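Local coordinates for protein ribonuclease mar1, putative (Trypanosoma cruzi, PDB 1YZV) that is of unproven function but belongs to the isochorismatase superfamily and may be a hydrolase, as many members of that superfamily are, at residues A40-V45 against Q198-I204. Residues are numbered along the deposited sequence; the frame is centred on the assembly and turned at random.
Sequences ANCVFV and QTHPIRI. With SO4 (sulfate ion), chain B.
How one side-chain amide can satisfy both the backbone N-H and C=O of a single residue is well illustrated where the C-terminal tail of this isochorismatase-type alpha/beta fold crosses the first turns of helix 39-56. The tail is irregular and largely extended, with a kink at Pro-201 (phi/psi -64/-32); Asn-41 and His-200 have the nearest CA atoms, 6.0 Å apart. Gln-198 CB lies 3.9 Å from Phe-44 CE1 (chi1 t), and Thr-199 O 3.3 Å from Phe-44 CE1. His-200 CA sits 3.8 Å from the Phe-44 ring centroid, 7° off the normal, a CH-pi contact; its imidazole (chi1 m) lies obliquely to that ring, centroids 4.5 Å apart, planes at 41°. His-200 N and ND1 each donate to sulfate O1 at 3.0 Å, the ion probably coming from the crystallisation liquor; NE2 is hydrogen-bonded to Asp-143 of strand 137-146. Pro-201 extends the cover over Phe-44, CD 3.5 Å from Phe-44 CB, and puts CG 3.9 Å from Ala-40 CB. The planar amide of Asn-41 (chi1 m) then holds Ile-202 at both ends: Ile-202 N donates to Asn-41 OD1 at 3.0 Å, Asn-41 ND2 to Ile-202 O at 2.8 Å. Terminal Ile-204 places CG2 3.5 Å from Asn-41 ND2.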
ATOM      1  N   ALA A  40     -16.048  20.796  -0.280  1.00 22.21           N
ATOM      2  CA  ALA A  40     -16.666  21.162  -1.544  1.00 21.66           C
ATOM      3  C   ALA A  40     -16.670  19.978  -2.570  1.00 24.45           C
ATOM      4  O   ALA A  40     -17.665  19.780  -3.272  1.00 23.14           O
ATOM      5  CB  ALA A  40     -15.995  22.411  -2.142  1.00 21.95           C
ATOM      6  N   ASN A  41     -15.617  19.150  -2.578  1.00 22.24           N
ATOM      7  CA  ASN A  41     -15.594  17.956  -3.419  1.00 21.78           C
ATOM      8  C   ASN A  41     -16.578  16.885  -2.961  1.00 22.14           C
ATOM      9  O   ASN A  41     -17.097  16.144  -3.769  1.00 21.52           O
ATOM     10  CB  ASN A  41     -14.171  17.353  -3.487  1.00 22.37           C
ATOM     11  CG  ASN A  41     -13.274  18.066  -4.488  1.00 22.89           C
ATOM     12  OD1 ASN A  41     -13.717  18.987  -5.198  1.00 24.67           O
ATOM     13  ND2 ASN A  41     -11.997  17.606  -4.595  1.00 21.51           N
ATOM     14  N   CYS A  42     -16.834  16.814  -1.653  1.00 21.17           N
ATOM     15  CA  CYS A  42     -17.706  15.810  -1.091  1.00 22.27           C
ATOM     16  C   CYS A  42     -19.161  16.133  -1.460  1.00 21.76           C
ATOM     17  O   CYS A  42     -19.905  15.255  -1.888  1.00 22.02           O
ATOM     18  CB  CYS A  42     -17.493  15.723   0.436  1.00 24.17           C
ATOM     19  SG  CYS A  42     -15.818  15.222   0.852  1.00 23.02           S
ATOM     20  N   VAL A  43     -19.484  17.424  -1.467  1.00 21.24           N
ATOM     21  CA  VAL A  43     -20.735  17.901  -2.026  1.00 22.46           C
ATOM     22  C   VAL A  43     -20.848  17.595  -3.528  1.00 21.45           C
ATOM     23  O   VAL A  43     -21.896  17.095  -3.967  1.00 20.44           O
ATOM     24  CB  VAL A  43     -20.925  19.398  -1.748  1.00 22.49           C
ATOM     25  CG1 VAL A  43     -22.022  19.988  -2.636  1.00 25.93           C
ATOM     26  CG2 VAL A  43     -21.235  19.582  -0.282  1.00 24.42           C
ATOM     27  N   PHE A  44     -19.802  17.933  -4.301  1.00 22.27           N
ATOM     28  CA  PHE A  44     -19.723  17.628  -5.740  1.00 22.26           C
ATOM     29  C   PHE A  44     -19.971  16.153  -6.063  1.00 20.97           C
ATOM     30  O   PHE A  44     -20.738  15.844  -7.003  1.00 20.34           O
ATOM     31  CB  PHE A  44     -18.354  18.105  -6.330  1.00 21.89           C
ATOM     32  CG  PHE A  44     -18.115  17.711  -7.778  1.00 21.97           C
ATOM     33  CD1 PHE A  44     -18.522  18.507  -8.818  1.00 29.08           C
ATOM     34  CD2 PHE A  44     -17.426  16.559  -8.091  1.00 23.06           C
ATOM     35  CE1 PHE A  44     -18.243  18.140 -10.126  1.00 21.79           C
ATOM     36  CE2 PHE A  44     -17.111  16.229  -9.373  1.00 22.32           C
ATOM     37  CZ  PHE A  44     -17.536  16.970 -10.388  1.00 20.90           C
ATOM     38  N   VAL A  45     -19.345  15.262  -5.277  1.00 22.15           N
ATOM     39  CA  VAL A  45     -19.510  13.828  -5.436  1.00 21.23           C
ATOM     40  C   VAL A  45     -20.948  13.399  -5.069  1.00 21.22           C
ATOM     41  O   VAL A  45     -21.552  12.551  -5.754  1.00 20.20           O
ATOM     42  CB  VAL A  45     -18.440  13.001  -4.649  1.00 18.58           C
ATOM     43  CG1 VAL A  45     -18.794  11.541  -4.590  1.00 21.58           C
ATOM     44  CG2 VAL A  45     -17.088  13.164  -5.277  1.00 23.57           C
ATOM     45  N   GLN A 198     -18.315  17.560 -15.824  1.00 31.84           N
ATOM     46  CA  GLN A 198     -18.262  18.540 -14.759  1.00 26.70           C
ATOM     47  C   GLN A 198     -16.940  18.395 -14.030  1.00 28.58           C
ATOM     48  O   GLN A 198     -16.393  17.313 -14.000  1.00 27.68           O
ATOM     49  CB  GLN A 198     -19.447  18.352 -13.830  1.00 27.59           C
ATOM     50  CG  GLN A 198     -20.739  18.459 -14.552  1.00 26.52           C
ATOM     51  CD  GLN A 198     -21.946  18.304 -13.665  1.00 31.39           C
ATOM     52  OE1 GLN A 198     -22.246  17.220 -13.188  1.00 35.78           O
ATOM     53  NE2 GLN A 198     -22.713  19.369 -13.537  1.00 43.73           N
ATOM     54  N   THR A 199     -16.389  19.498 -13.507  1.00 25.44           N
ATOM     55  CA  THR A 199     -15.046  19.482 -12.899  1.00 27.28           C
ATOM     56  C   THR A 199     -15.141  19.628 -11.385  1.00 26.64           C
ATOM     57  O   THR A 199     -15.960  20.403 -10.881  1.00 26.71           O
ATOM     58  CB  THR A 199     -14.180  20.640 -13.533  1.00 30.39           C
ATOM     59  OG1 THR A 199     -14.940  21.827 -13.480  1.00 42.88           O
ATOM     60  CG2 THR A 199     -13.942  20.393 -14.991  1.00 29.37           C
ATOM     61  N   HIS A 200     -14.327  18.888 -10.631  1.00 22.85           N
ATOM     62  CA  HIS A 200     -14.373  18.999  -9.163  1.00 23.28           C
ATOM     63  C   HIS A 200     -14.069  20.443  -8.816  1.00 22.89           C
ATOM     64  O   HIS A 200     -13.144  21.017  -9.380  1.00 21.27           O
ATOM     65  CB  HIS A 200     -13.311  18.122  -8.484  1.00 21.43           C
ATOM     66  CG  HIS A 200     -13.576  16.654  -8.551  1.00 24.06           C
ATOM     67  ND1 HIS A 200     -13.405  15.913  -9.707  1.00 25.35           N
ATOM     68  CD2 HIS A 200     -13.999  15.780  -7.601  1.00 27.55           C
ATOM     69  CE1 HIS A 200     -13.684  14.645  -9.455  1.00 25.45           C
ATOM     70  NE2 HIS A 200     -14.013  14.531  -8.179  1.00 24.42           N
ATOM     71  N   PRO A 201     -14.698  20.978  -7.771  1.00 27.04           N
ATOM     72  CA  PRO A 201     -14.300  22.336  -7.371  1.00 25.53           C
ATOM     73  C   PRO A 201     -12.861  22.466  -6.892  1.00 26.88           C
ATOM     74  O   PRO A 201     -12.295  23.555  -6.948  1.00 24.36           O
ATOM     75  CB  PRO A 201     -15.245  22.666  -6.211  1.00 27.03           C
ATOM     76  CG  PRO A 201     -16.069  21.526  -5.970  1.00 27.64           C
ATOM     77  CD  PRO A 201     -15.885  20.505  -7.044  1.00 26.10           C
ATOM     78  N   ILE A 202     -12.330  21.420  -6.265  1.00 25.77           N
ATOM     79  CA  ILE A 202     -10.946  21.402  -5.878  1.00 27.22           C
ATOM     80  C   ILE A 202     -10.285  20.259  -6.655  1.00 29.04           C
ATOM     81  O   ILE A 202     -10.730  19.121  -6.589  1.00 23.92           O
ATOM     82  CB  ILE A 202     -10.782  21.125  -4.361  1.00 27.03           C
ATOM     83  CG1 ILE A 202     -11.601  22.111  -3.503  1.00 30.64           C
ATOM     84  CG2 ILE A 202      -9.277  21.129  -3.964  1.00 31.49           C
ATOM     85  CD1 ILE A 202     -11.877  21.558  -2.088  1.00 33.43           C
ATOM     86  N   ARG A 203      -9.386  20.643  -7.538  1.00 31.66           N
ATOM     87  CA  ARG A 203      -8.426  19.764  -8.209  1.00 40.32           C
ATOM     88  C   ARG A 203      -8.163  18.426  -7.606  1.00 40.42           C
ATOM     89  O   ARG A 203      -7.589  18.399  -6.525  1.00 42.30           O
ATOM     90  CB  ARG A 203      -7.087  20.484  -8.108  1.00 46.51           C
ATOM     91  CG  ARG A 203      -5.921  19.758  -8.675  1.00 56.36           C
ATOM     92  CD  ARG A 203      -5.114  18.864  -7.718  1.00 67.63           C
ATOM     93  NE  ARG A 203      -4.021  18.163  -8.404  1.00 66.43           N
ATOM     94  CZ  ARG A 203      -3.132  17.403  -7.778  1.00 68.78           C
ATOM     95  NH1 ARG A 203      -3.194  17.232  -6.458  1.00 75.17           N
ATOM     96  NH2 ARG A 203      -2.177  16.804  -8.471  1.00 74.05           N
ATOM     97  N   ILE A 204      -8.409  17.315  -8.317  1.00 42.23           N
ATOM     98  CA  ILE A 204      -7.921  15.998  -7.789  1.00 42.28           C
ATOM     99  C   ILE A 204      -6.731  15.407  -8.625  1.00 45.53           C
ATOM    100  O   ILE A 204      -5.906  14.682  -8.092  1.00 49.10           O
ATOM    101  CB  ILE A 204      -9.069  14.886  -7.520  1.00 42.91           C
ATOM    102  CG1 ILE A 204      -9.673  14.266  -8.811  1.00 41.48           C
ATOM    103  CG2 ILE A 204     -10.170  15.401  -6.591  1.00 36.38           C
ATOM    104  CD1 ILE A 204     -10.311  12.833  -8.558  1.00 37.14           C
ATOM    105  OXT ILE A 204      -6.486  15.699  -9.802  1.00 46.48           O
TER
HETATM  106  S   SO4 B 400     -11.202  17.139 -12.380  1.00 43.45           S
HETATM  107  O1  SO4 B 400     -12.694  17.091 -12.319  1.00 35.08           O
HETATM  108  O2  SO4 B 400     -10.594  15.862 -12.839  1.00 47.93           O
HETATM  109  O3  SO4 B 400     -10.565  17.401 -11.054  1.00 41.68           O
HETATM  110  O4  SO4 B 400     -10.807  18.229 -13.253  1.00 41.18           O